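Local coordinates for protein (aminopeptidase) (PDB 1B65) that probably releases L-amino acids from the amino ends of peptides and cleaves D-alanyl esters and amides, as a serine aminopeptidase with a variant Ntn hydrolase fold, at residues Arg13-Phe19 against Glu333-Val337; Thr23-Ile29 against Thr197-Val201; Gly38-Glu44 against Ala55-Val59. One frame throughout, in Å; residues are numbered along the deposited sequence.

Contact 1. Residues Arg13-Phe19 against Glu333-Val337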
ATOM      1  N   ARG A  13     -22.227 -28.854   8.100  1.00 16.85           N
ATOM      2  CA  ARG A  13     -23.678 -28.762   7.965  1.00 18.60           C
ATOM      3  C   ARG A  13     -24.342 -30.068   8.400  1.00 19.99           C
ATOM      4  O   ARG A  13     -25.461 -30.035   8.908  1.00 19.64           O
ATOM      5  CB  ARG A  13     -24.133 -28.475   6.530  1.00 18.07           C
ATOM      6  CG  ARG A  13     -23.855 -27.015   6.184  1.00 18.41           C
ATOM      7  CD  ARG A  13     -24.228 -26.765   4.703  1.00 19.93           C
ATOM      8  NE  ARG A  13     -23.774 -25.409   4.380  1.00 18.40           N
ATOM      9  CZ  ARG A  13     -24.565 -24.417   4.056  1.00 19.29           C
ATOM     10  NH1 ARG A  13     -25.878 -24.629   3.956  1.00 21.19           N
ATOM     11  NH2 ARG A  13     -24.042 -23.233   3.781  1.00 18.45           N
ATOM     12  N   ASP A  14     -23.714 -31.197   8.149  1.00 20.92           N
ATOM     13  CA  ASP A  14     -24.247 -32.497   8.536  1.00 22.14           C
ATOM     14  C   ASP A  14     -24.431 -32.663  10.029  1.00 24.04           C
ATOM     15  O   ASP A  14     -25.257 -33.489  10.452  1.00 24.26           O
ATOM     16  CB  ASP A  14     -23.275 -33.578   8.037  1.00 23.92           C
ATOM     17  CG  ASP A  14     -23.220 -33.559   6.521  1.00 25.70           C
ATOM     18  OD1 ASP A  14     -24.323 -33.582   5.932  1.00 28.59           O
ATOM     19  OD2 ASP A  14     -22.128 -33.514   5.928  1.00 24.56           O
ATOM     20  N   LEU A  15     -23.678 -31.952  10.860  1.00 22.89           N
ATOM     21  CA  LEU A  15     -23.768 -32.036  12.309  1.00 24.49           C
ATOM     22  C   LEU A  15     -24.808 -31.104  12.900  1.00 24.44           C
ATOM     23  O   LEU A  15     -24.957 -31.017  14.136  1.00 24.11           O
ATOM     24  CB  LEU A  15     -22.407 -31.717  12.944  1.00 25.28           C
ATOM     25  CG  LEU A  15     -21.232 -32.625  12.564  1.00 26.45           C
ATOM     26  CD1 LEU A  15     -19.999 -32.191  13.359  1.00 26.78           C
ATOM     27  CD2 LEU A  15     -21.562 -34.076  12.828  1.00 26.90           C
ATOM     28  N   GLY A  16     -25.500 -30.359  12.040  1.00 22.36           N
ATOM     29  CA  GLY A  16     -26.506 -29.425  12.524  1.00 24.11           C
ATOM     30  C   GLY A  16     -25.974 -28.026  12.804  1.00 24.42           C
ATOM     31  O   GLY A  16     -26.711 -27.244  13.413  1.00 24.33           O
ATOM     32  N   LEU A  17     -24.710 -27.732  12.445  1.00 23.64           N
ATOM     33  CA  LEU A  17     -24.239 -26.353  12.706  1.00 23.86           C
ATOM     34  C   LEU A  17     -25.061 -25.443  11.807  1.00 23.94           C
ATOM     35  O   LEU A  17     -25.389 -25.835  10.671  1.00 23.48           O
ATOM     36  CB  LEU A  17     -22.744 -26.199  12.461  1.00 24.45           C
ATOM     37  CG  LEU A  17     -21.851 -26.522  13.663  1.00 25.42           C
ATOM     38  CD1 LEU A  17     -22.024 -27.967  14.101  1.00 24.41           C
ATOM     39  CD2 LEU A  17     -20.393 -26.280  13.304  1.00 24.29           C
ATOM     40  N   PRO A  18     -25.461 -24.284  12.301  1.00 23.27           N
ATOM     41  CA  PRO A  18     -26.372 -23.393  11.627  1.00 24.01           C
ATOM     42  C   PRO A  18     -25.796 -22.538  10.517  1.00 24.54           C
ATOM     43  O   PRO A  18     -25.900 -21.320  10.574  1.00 25.75           O
ATOM     44  CB  PRO A  18     -26.912 -22.477  12.741  1.00 24.20           C
ATOM     45  CG  PRO A  18     -25.816 -22.469  13.751  1.00 24.05           C
ATOM     46  CD  PRO A  18     -25.109 -23.795  13.658  1.00 23.50           C
ATOM     47  N   PHE A  19     -25.238 -23.164   9.490  1.00 23.74           N
ATOM     48  CA  PHE A  19     -24.730 -22.388   8.389  1.00 25.19           C
ATOM     49  C   PHE A  19     -25.795 -21.886   7.429  1.00 29.96           C
ATOM     50  O   PHE A  19     -26.803 -22.347   6.987  1.00 31.02           O
ATOM     51  CB  PHE A  19     -23.668 -23.164   7.600  1.00 23.47           C
ATOM     52  CG  PHE A  19     -22.366 -23.098   8.359  1.00 21.88           C
ATOM     53  CD1 PHE A  19     -21.654 -21.910   8.432  1.00 21.05           C
ATOM     54  CD2 PHE A  19     -21.871 -24.200   9.025  1.00 21.12           C
ATOM     55  CE1 PHE A  19     -20.465 -21.825   9.141  1.00 21.52           C
ATOM     56  CE2 PHE A  19     -20.680 -24.135   9.709  1.00 20.68           C
ATOM     57  CZ  PHE A  19     -19.962 -22.949   9.794  1.00 22.90           C
ATOM     58  N   GLU A 333     -15.795 -18.531   6.887  1.00 10.21           N
ATOM     59  CA  GLU A 333     -16.115 -19.112   8.176  1.00 11.57           C
ATOM     60  C   GLU A 333     -16.485 -20.594   8.045  1.00 12.84           C
ATOM     61  O   GLU A 333     -15.963 -21.404   8.820  1.00 12.95           O
ATOM     62  CB  GLU A 333     -17.308 -18.401   8.814  1.00 12.26           C
ATOM     63  CG  GLU A 333     -17.674 -18.964  10.177  1.00 14.23           C
ATOM     64  CD  GLU A 333     -18.919 -18.305  10.747  1.00 17.37           C
ATOM     65  OE1 GLU A 333     -19.618 -17.620  10.001  1.00 19.01           O
ATOM     66  OE2 GLU A 333     -19.208 -18.453  11.944  1.00 18.97           O
ATOM     67  N   GLU A 334     -17.339 -20.940   7.056  1.00 10.84           N
ATOM     68  CA  GLU A 334     -17.647 -22.369   6.918  1.00 10.93           C
ATOM     69  C   GLU A 334     -16.469 -23.214   6.480  1.00 12.29           C
ATOM     70  O   GLU A 334     -16.303 -24.365   6.960  1.00 12.23           O
ATOM     71  CB  GLU A 334     -18.856 -22.535   5.973  1.00 10.87           C
ATOM     72  CG  GLU A 334     -19.223 -24.043   5.821  1.00 11.48           C
ATOM     73  CD  GLU A 334     -20.554 -24.173   5.098  1.00 12.64           C
ATOM     74  OE1 GLU A 334     -21.191 -23.210   4.662  1.00 13.21           O
ATOM     75  OE2 GLU A 334     -21.051 -25.326   4.975  1.00 15.07           O
ATOM     76  N   ALA A 335     -15.534 -22.752   5.672  1.00 11.08           N
ATOM     77  CA  ALA A 335     -14.352 -23.473   5.248  1.00 10.46           C
ATOM     78  C   ALA A 335     -13.455 -23.762   6.460  1.00 12.34           C
ATOM     79  O   ALA A 335     -12.978 -24.882   6.613  1.00 11.55           O
ATOM     80  CB  ALA A 335     -13.611 -22.664   4.160  1.00 10.68           C
ATOM     81  N   VAL A 336     -13.295 -22.778   7.364  1.00 10.22           N
ATOM     82  CA  VAL A 336     -12.521 -23.014   8.578  1.00 11.25           C
ATOM     83  C   VAL A 336     -13.174 -24.093   9.460  1.00 10.84           C
ATOM     84  O   VAL A 336     -12.497 -25.032   9.913  1.00 10.79           O
ATOM     85  CB  VAL A 336     -12.345 -21.716   9.367  1.00 10.85           C
ATOM     86  CG1 VAL A 336     -11.749 -21.961  10.757  1.00 11.79           C
ATOM     87  CG2 VAL A 336     -11.378 -20.745   8.629  1.00 10.13           C
ATOM     88  N   VAL A 337     -14.483 -23.978   9.685  1.00 10.98           N
ATOM     89  CA  VAL A 337     -15.165 -24.972  10.524  1.00 11.18           C
ATOM     90  C   VAL A 337     -15.130 -26.342   9.859  1.00 11.92           C
ATOM     91  O   VAL A 337     -14.821 -27.373  10.480  1.00 11.70           O
ATOM     92  CB  VAL A 337     -16.585 -24.521  10.912  1.00 12.78           C
ATOM     93  CG1 VAL A 337     -17.227 -25.596  11.795  1.00 14.88           C
ATOM     94  CG2 VAL A 337     -16.509 -23.224  11.743  1.00 14.32           C
TER
HETATM   95  O   HOH W   1     -20.489 -27.887   6.007  1.00 13.77           O
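F19 and E334 bring the two backbones nearest, with their CA atoms 7.2 Å apart, where the loop that follows the short 3-10 turn at R13 runs past one side of helix 322-342. L17 passes V337 at a greater backbone distance. The polar half of the contact is a side-on pair: R13 offers NE to OE2 of E334 at 2.8 Å and NH2 to OE1 of E334 at 3.0 Å. Both carboxylate oxygens use their syn lone pairs, and the two flat groups lie 24° apart, close to coplanar. Water 1 adds a second route, accepting from the backbone N of R13 and donating to E334 OE2. R200 NH2 also binds OE1, and N27 ND2 probably binds OE2, so two or three donors hold each oxygen; this would be expected to keep the carboxylate ionised. R13 NH2 is directed further by the carbonyls of T20 and G21.

E334 leaves the helix with CG opposite the backbone N (chi1 -179°) and continues extended, which lays its stem and carboxylate over one face of the F19 ring. The carboxylate is stacked on the ring at 10° between planes, and CB makes a CH-pi contact 3.9 Å from the centroid of F19. V337 meets the ring edge, its CB 3.9 Å from F19 CZ. One branch of L17 reaches the same valine, CD2 to CG1 of V337 at 3.6 Å, while L364 and L368 of helix 361-370 also pack on L17.

Beyond E334, A335 and V336 touch V215 of strand 207-217. The N-terminal segment thus packs on a helix that itself lies against the six-stranded sheet, consistent with an outer helical layer of the alpha-beta-beta-alpha sandwich of Ntn hydrolases.

Contact 2. Residues Thr23-Ile29 against Thr197-Val201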
ATOM      1  N   THR A  23     -25.402 -23.248  -1.215  1.00 13.00           N
ATOM      2  CA  THR A  23     -24.063 -23.546  -1.685  1.00 13.29           C
ATOM      3  C   THR A  23     -24.088 -24.021  -3.146  1.00 13.56           C
ATOM      4  O   THR A  23     -25.185 -24.294  -3.644  1.00 14.30           O
ATOM      5  CB  THR A  23     -23.426 -24.673  -0.845  1.00 13.32           C
ATOM      6  OG1 THR A  23     -24.078 -25.932  -1.155  1.00 11.49           O
ATOM      7  CG2 THR A  23     -23.553 -24.391   0.657  1.00 13.21           C
ATOM      8  N   GLY A  24     -22.911 -24.066  -3.771  1.00 10.58           N
ATOM      9  CA  GLY A  24     -22.823 -24.716  -5.091  1.00 11.37           C
ATOM     10  C   GLY A  24     -23.043 -26.236  -4.839  1.00 12.27           C
ATOM     11  O   GLY A  24     -23.156 -26.747  -3.719  1.00 13.02           O
ATOM     12  N   PRO A  25     -22.926 -27.021  -5.905  1.00 12.67           N
ATOM     13  CA  PRO A  25     -23.209 -28.445  -5.855  1.00 12.75           C
ATOM     14  C   PRO A  25     -22.409 -29.239  -4.870  1.00 13.10           C
ATOM     15  O   PRO A  25     -22.950 -30.103  -4.158  1.00 15.50           O
ATOM     16  CB  PRO A  25     -22.960 -28.912  -7.286  1.00 12.37           C
ATOM     17  CG  PRO A  25     -23.257 -27.708  -8.114  1.00 12.93           C
ATOM     18  CD  PRO A  25     -22.800 -26.509  -7.303  1.00 12.76           C
ATOM     19  N   TYR A  26     -21.093 -28.961  -4.754  1.00 10.47           N
ATOM     20  CA  TYR A  26     -20.240 -29.715  -3.859  1.00 12.74           C
ATOM     21  C   TYR A  26     -19.903 -28.937  -2.595  1.00 12.66           C
ATOM     22  O   TYR A  26     -19.138 -29.459  -1.794  1.00 13.97           O
ATOM     23  CB  TYR A  26     -18.913 -30.121  -4.574  1.00 13.80           C
ATOM     24  CG  TYR A  26     -19.226 -31.089  -5.701  1.00 19.03           C
ATOM     25  CD1 TYR A  26     -19.678 -32.376  -5.388  1.00 21.17           C
ATOM     26  CD2 TYR A  26     -19.146 -30.720  -7.036  1.00 19.01           C
ATOM     27  CE1 TYR A  26     -19.983 -33.276  -6.395  1.00 22.44           C
ATOM     28  CE2 TYR A  26     -19.434 -31.628  -8.049  1.00 21.78           C
ATOM     29  CZ  TYR A  26     -19.873 -32.887  -7.712  1.00 22.44           C
ATOM     30  OH  TYR A  26     -20.187 -33.822  -8.696  1.00 25.62           O
ATOM     31  N   ASN A  27     -20.374 -27.698  -2.476  1.00 12.23           N
ATOM     32  CA  ASN A  27     -20.058 -26.849  -1.332  1.00 12.17           C
ATOM     33  C   ASN A  27     -18.521 -26.791  -1.186  1.00 11.99           C
ATOM     34  O   ASN A  27     -17.920 -27.092  -0.152  1.00 12.77           O
ATOM     35  CB  ASN A  27     -20.698 -27.293  -0.012  1.00 11.68           C
ATOM     36  CG  ASN A  27     -20.484 -26.265   1.101  1.00 12.02           C
ATOM     37  OD1 ASN A  27     -20.214 -25.081   0.900  1.00 12.48           O
ATOM     38  ND2 ASN A  27     -20.679 -26.705   2.337  1.00 12.37           N
ATOM     39  N   ALA A  28     -17.906 -26.435  -2.322  1.00 11.72           N
ATOM     40  CA  ALA A  28     -16.446 -26.396  -2.383  1.00 12.36           C
ATOM     41  C   ALA A  28     -15.952 -25.428  -3.431  1.00 11.33           C
ATOM     42  O   ALA A  28     -16.707 -25.056  -4.322  1.00 11.30           O
ATOM     43  CB  ALA A  28     -15.887 -27.771  -2.791  1.00 12.55           C
ATOM     44  N   ILE A  29     -14.626 -25.143  -3.380  1.00 11.61           N
ATOM     45  CA  ILE A  29     -14.092 -24.191  -4.369  1.00 11.96           C
ATOM     46  C   ILE A  29     -14.172 -24.656  -5.805  1.00 11.05           C
ATOM     47  O   ILE A  29     -14.247 -23.865  -6.765  1.00 12.10           O
ATOM     48  CB  ILE A  29     -12.637 -23.818  -3.942  1.00 11.00           C
ATOM     49  CG1 ILE A  29     -12.238 -22.573  -4.763  1.00 11.92           C
ATOM     50  CG2 ILE A  29     -11.700 -24.981  -4.194  1.00 12.77           C
ATOM     51  CD1 ILE A  29     -10.973 -21.876  -4.253  1.00 14.52           C
ATOM     52  N   THR A 197     -13.101 -26.225   2.827  1.00  9.21           N
ATOM     53  CA  THR A 197     -13.598 -25.499   1.632  1.00  9.65           C
ATOM     54  C   THR A 197     -15.097 -25.300   1.749  1.00  9.84           C
ATOM     55  O   THR A 197     -15.767 -26.007   2.526  1.00 10.77           O
ATOM     56  CB  THR A 197     -13.132 -26.225   0.371  1.00 10.88           C
ATOM     57  OG1 THR A 197     -13.472 -25.446  -0.801  1.00 11.05           O
ATOM     58  CG2 THR A 197     -13.791 -27.606   0.173  1.00 12.12           C
ATOM     59  N   ALA A 198     -15.649 -24.342   1.029  1.00 10.61           N
ATOM     60  CA  ALA A 198     -17.098 -24.078   1.039  1.00 11.28           C
ATOM     61  C   ALA A 198     -17.393 -23.192  -0.168  1.00 10.01           C
ATOM     62  O   ALA A 198     -16.448 -22.576  -0.718  1.00 11.64           O
ATOM     63  CB  ALA A 198     -17.534 -23.327   2.303  1.00 12.22           C
ATOM     64  N   SER A 199     -18.675 -23.073  -0.491  1.00  9.41           N
ATOM     65  CA  SER A 199     -19.065 -22.162  -1.569  1.00 11.02           C
ATOM     66  C   SER A 199     -20.440 -21.557  -1.285  1.00 12.43           C
ATOM     67  O   SER A 199     -21.230 -22.021  -0.454  1.00 11.96           O
ATOM     68  CB  SER A 199     -19.107 -22.838  -2.951  1.00 11.41           C
ATOM     69  OG  SER A 199     -20.156 -23.846  -2.956  1.00 10.30           O
ATOM     70  N   ARG A 200     -20.724 -20.487  -2.045  1.00 11.62           N
ATOM     71  CA  ARG A 200     -22.011 -19.826  -1.933  1.00 11.66           C
ATOM     72  C   ARG A 200     -22.430 -19.415  -3.344  1.00 13.52           C
ATOM     73  O   ARG A 200     -21.561 -19.039  -4.140  1.00 13.45           O
ATOM     74  CB  ARG A 200     -22.024 -18.570  -1.068  1.00 12.62           C
ATOM     75  CG  ARG A 200     -21.799 -18.756   0.431  1.00 12.00           C
ATOM     76  CD  ARG A 200     -22.968 -19.570   1.003  1.00 12.20           C
ATOM     77  NE  ARG A 200     -22.874 -19.641   2.470  1.00 13.18           N
ATOM     78  CZ  ARG A 200     -22.138 -20.569   3.069  1.00 15.40           C
ATOM     79  NH1 ARG A 200     -21.448 -21.485   2.390  1.00 11.85           N
ATOM     80  NH2 ARG A 200     -22.098 -20.568   4.419  1.00 13.55           N
ATOM     81  N   VAL A 201     -23.739 -19.394  -3.605  1.00 12.46           N
ATOM     82  CA  VAL A 201     -24.162 -18.897  -4.931  1.00 12.76           C
ATOM     83  C   VAL A 201     -24.964 -17.639  -4.673  1.00 14.91           C
ATOM     84  O   VAL A 201     -25.771 -17.606  -3.701  1.00 16.99           O
ATOM     85  CB  VAL A 201     -24.952 -19.977  -5.680  1.00 16.26           C
ATOM     86  CG1 VAL A 201     -25.665 -19.482  -6.916  1.00 19.62           C
ATOM     87  CG2 VAL A 201     -24.016 -21.121  -6.055  1.00 16.61           C
TER
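The carboxamide of N27 and the guanidinium of R200 are the flat groups here. N27 OD1 stands at the edge of the guanidinium, near its plane, 4.1 Å from NH1 of R200, while the methyl CG2 of T23 approaches the same group obliquely. S199 O lies in the guanidinium plane and accepts from R200 NH1; E334 takes NH2. N27 OD1 itself accepts the backbone N of S199 at 2.9 Å, with the donor tilted 21° from the carbonyl plane.

A type I turn from G24 to N27 sets the N27 carboxamide against strand 194-204, which carries R200 and is an outermost strand of the six-stranded sheet within this chain. Each of the three hydrogen bonds across the contact joins a backbone N-H to a side-chain oxygen, so the loop is not an added strand. S199 OG, set between its own backbone N and carbonyl carbon (chi1 65°), accepts G24 N at 2.9 Å and also bonds D31. T197 OG1 receives I29 N at 2.8 Å and has A213 O as a further partner. Next to it, the methyl CG2 of T197 packs on A28 CB at 3.6 Å.

Contact 3. Residues Gly38-Glu44 against Ala55-Val59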
ATOM      1  N   GLY A  38      -5.965 -30.260  -6.432  1.00 10.63           N
ATOM      2  CA  GLY A  38      -5.263 -31.538  -6.332  1.00 13.02           C
ATOM      3  C   GLY A  38      -4.416 -31.545  -5.056  1.00 14.63           C
ATOM      4  O   GLY A  38      -4.007 -30.476  -4.576  1.00 13.96           O
ATOM      5  N   PHE A  39      -4.215 -32.751  -4.507  1.00 12.75           N
ATOM      6  CA  PHE A  39      -3.454 -32.840  -3.270  1.00 12.88           C
ATOM      7  C   PHE A  39      -2.379 -33.935  -3.327  1.00 14.89           C
ATOM      8  O   PHE A  39      -2.556 -34.944  -4.036  1.00 14.54           O
ATOM      9  CB  PHE A  39      -4.342 -33.266  -2.090  1.00 14.15           C
ATOM     10  CG  PHE A  39      -5.472 -32.355  -1.707  1.00 15.16           C
ATOM     11  CD1 PHE A  39      -5.245 -31.106  -1.132  1.00 15.96           C
ATOM     12  CD2 PHE A  39      -6.769 -32.732  -1.959  1.00 15.04           C
ATOM     13  CE1 PHE A  39      -6.305 -30.304  -0.769  1.00 15.62           C
ATOM     14  CE2 PHE A  39      -7.833 -31.939  -1.618  1.00 16.27           C
ATOM     15  CZ  PHE A  39      -7.616 -30.703  -1.026  1.00 15.88           C
ATOM     16  N   GLN A  40      -1.321 -33.700  -2.559  1.00 13.46           N
ATOM     17  CA  GLN A  40      -0.324 -34.740  -2.300  1.00 14.96           C
ATOM     18  C   GLN A  40      -0.222 -34.780  -0.775  1.00 13.85           C
ATOM     19  O   GLN A  40       0.012 -33.712  -0.176  1.00 13.59           O
ATOM     20  CB  GLN A  40       1.008 -34.570  -3.003  1.00 15.24           C
ATOM     21  CG  GLN A  40       2.117 -35.435  -2.397  1.00 17.55           C
ATOM     22  CD  GLN A  40       1.931 -36.888  -2.777  1.00 20.94           C
ATOM     23  OE1 GLN A  40       0.828 -37.388  -2.994  1.00 22.88           O
ATOM     24  NE2 GLN A  40       3.049 -37.610  -2.842  1.00 21.65           N
ATOM     25  N   THR A  41      -0.444 -35.930  -0.146  1.00 12.54           N
ATOM     26  CA  THR A  41      -0.452 -35.962   1.329  1.00 13.91           C
ATOM     27  C   THR A  41       0.604 -36.917   1.840  1.00 14.73           C
ATOM     28  O   THR A  41       0.601 -38.092   1.425  1.00 14.53           O
ATOM     29  CB  THR A  41      -1.861 -36.414   1.766  1.00 14.94           C
ATOM     30  OG1 THR A  41      -2.832 -35.444   1.294  1.00 15.44           O
ATOM     31  CG2 THR A  41      -1.979 -36.547   3.291  1.00 15.76           C
ATOM     32  N   ILE A  42       1.447 -36.454   2.749  1.00 14.25           N
ATOM     33  CA  ILE A  42       2.523 -37.290   3.289  1.00 16.89           C
ATOM     34  C   ILE A  42       2.260 -37.526   4.758  1.00 15.62           C
ATOM     35  O   ILE A  42       2.249 -36.554   5.529  1.00 15.41           O
ATOM     36  CB  ILE A  42       3.897 -36.603   3.096  1.00 17.88           C
ATOM     37  CG1 ILE A  42       4.163 -36.352   1.605  1.00 18.76           C
ATOM     38  CG2 ILE A  42       5.000 -37.461   3.714  1.00 20.24           C
ATOM     39  CD1 ILE A  42       5.276 -35.349   1.320  1.00 19.31           C
ATOM     40  N   ILE A  43       1.875 -38.750   5.168  1.00 14.78           N
ATOM     41  CA  ILE A  43       1.635 -38.972   6.590  1.00 15.63           C
ATOM     42  C   ILE A  43       2.529 -40.139   7.020  1.00 18.89           C
ATOM     43  O   ILE A  43       2.218 -41.265   6.605  1.00 17.70           O
ATOM     44  CB  ILE A  43       0.174 -39.343   6.910  1.00 16.70           C
ATOM     45  CG1 ILE A  43      -0.702 -38.113   6.632  1.00 16.35           C
ATOM     46  CG2 ILE A  43       0.027 -39.703   8.395  1.00 17.54           C
ATOM     47  CD1 ILE A  43      -2.178 -38.254   6.902  1.00 17.98           C
ATOM     48  N   GLU A  44       3.598 -39.886   7.749  1.00 17.62           N
ATOM     49  CA  GLU A  44       4.504 -40.933   8.200  1.00 20.14           C
ATOM     50  C   GLU A  44       4.527 -40.857   9.714  1.00 19.93           C
ATOM     51  O   GLU A  44       4.190 -39.799  10.255  1.00 18.18           O
ATOM     52  CB  GLU A  44       5.929 -40.775   7.647  1.00 21.29           C
ATOM     53  CG  GLU A  44       5.925 -40.957   6.151  1.00 22.53           C
ATOM     54  CD  GLU A  44       7.171 -40.612   5.395  1.00 23.58           C
ATOM     55  OE1 GLU A  44       8.214 -40.335   6.025  1.00 25.06           O
ATOM     56  OE2 GLU A  44       7.075 -40.619   4.154  1.00 25.39           O
ATOM     57  N   ALA A  55       7.559 -37.074   9.291  1.00 17.16           N
ATOM     58  CA  ALA A  55       7.099 -36.116   8.288  1.00 17.79           C
ATOM     59  C   ALA A  55       5.590 -36.283   8.128  1.00 15.40           C
ATOM     60  O   ALA A  55       5.076 -37.358   7.865  1.00 15.27           O
ATOM     61  CB  ALA A  55       7.785 -36.419   6.963  1.00 17.24           C
ATOM     62  N   ARG A  56       4.866 -35.185   8.386  1.00 15.85           N
ATOM     63  CA  ARG A  56       3.446 -35.100   8.146  1.00 14.05           C
ATOM     64  C   ARG A  56       3.249 -33.745   7.401  1.00 13.90           C
ATOM     65  O   ARG A  56       3.302 -32.762   8.114  1.00 16.56           O
ATOM     66  CB  ARG A  56       2.602 -35.051   9.416  1.00 17.09           C
ATOM     67  CG  ARG A  56       2.576 -36.434  10.101  1.00 19.98           C
ATOM     68  CD  ARG A  56       3.446 -36.467  11.302  1.00 21.60           C
ATOM     69  NE  ARG A  56       3.299 -37.640  12.196  1.00 20.77           N
ATOM     70  CZ  ARG A  56       3.502 -37.493  13.498  1.00 21.51           C
ATOM     71  NH1 ARG A  56       3.821 -36.301  13.998  1.00 21.36           N
ATOM     72  NH2 ARG A  56       3.389 -38.523  14.347  1.00 19.74           N
ATOM     73  N   SER A  57       3.151 -33.778   6.089  1.00 13.68           N
ATOM     74  CA  SER A  57       3.016 -32.517   5.342  1.00 12.84           C
ATOM     75  C   SER A  57       2.421 -32.819   3.983  1.00 14.46           C
ATOM     76  O   SER A  57       1.867 -33.893   3.719  1.00 13.69           O
ATOM     77  CB  SER A  57       4.391 -31.858   5.229  1.00 14.38           C
ATOM     78  OG  SER A  57       4.296 -30.447   4.960  1.00 13.01           O
ATOM     79  N   GLY A  58       2.513 -31.851   3.056  1.00 13.73           N
ATOM     80  CA  GLY A  58       1.930 -32.161   1.743  1.00 13.23           C
ATOM     81  C   GLY A  58       1.874 -30.831   0.989  1.00 13.18           C
ATOM     82  O   GLY A  58       2.391 -29.822   1.423  1.00 13.09           O
ATOM     83  N   VAL A  59       1.117 -30.963  -0.087  1.00 12.29           N
ATOM     84  CA  VAL A  59       0.957 -29.862  -1.038  1.00 13.96           C
ATOM     85  C   VAL A  59      -0.486 -29.819  -1.545  1.00 12.59           C
ATOM     86  O   VAL A  59      -1.105 -30.852  -1.802  1.00 11.27           O
ATOM     87  CB  VAL A  59       1.843 -30.113  -2.279  1.00 13.67           C
ATOM     88  CG1 VAL A  59       1.816 -28.921  -3.234  1.00 13.91           C
ATOM     89  CG2 VAL A  59       3.317 -30.413  -1.985  1.00 14.96           C
TER
HETATM   90  O   HOH W   2       8.885 -39.533   8.549  1.00 17.85           O
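Q40, I42 and E44 face V59, S57 and A55 across an antiparallel beta-hairpin with a long connection, whose strands 36-43 and 56-63 form one side of the four-stranded mixed sheet. The axes of 38-43 and 56-59 come within 4.7 Å at 169°. Among the backbone bonds, Q40 and V59 exchange N-H and carbonyl in both directions, as do I42 and S57, with I42 N to S57 O at 2.8 Å. E44 N to A55 O, 2.9 Å, carries the pairing past the last bridge.

T41 with G58 and I43 with R56 make the non-hydrogen-bonded pairs. G58 has no side chain, and Q40 O comes to 3.1 Å from its CA. Apolar contact is modest: CG2 of I42 lies 4.4 Å from CB of A55. I42 shares its face with Q40, S57 and V59, and helix 160-168 covers part of that face, D162 receiving Q40 NE2. S57 OG turns instead to D147 and N107.

The charged side chains mostly look outside the pair. R48 salt-bridges E44, and D352 salt-bridges R56. Water 2 links E44 OE1 to the backbone N of A55. R56, bent at its second torsion (chi2 105°), swings NE to the carbonyl O of E44 at 3.0 Å in a weak bond.

In the fold
The three contacts are nested along the chain: contact 1 closes the widest loop, contact 2 lies inside it and contact 3 inside both. Contacts 1 and 2 have centres 12 Å apart and touch, since E334 of helix 322-342 reaches R200 of strand 194-204 and N27 of the loop. The N-terminal residues before strand 36-43 are thereby fixed to both a helix and an outermost strand, within this chain, of the six-stranded sheet. Contact 3 belongs to the other, four-stranded sheet; its centre is about 25 Å from that of contact 1 and 24 Å from that of contact 2, without touching either. The chain thus first runs as a loop against the edge of one sheet, then enters the other with strand 36-43.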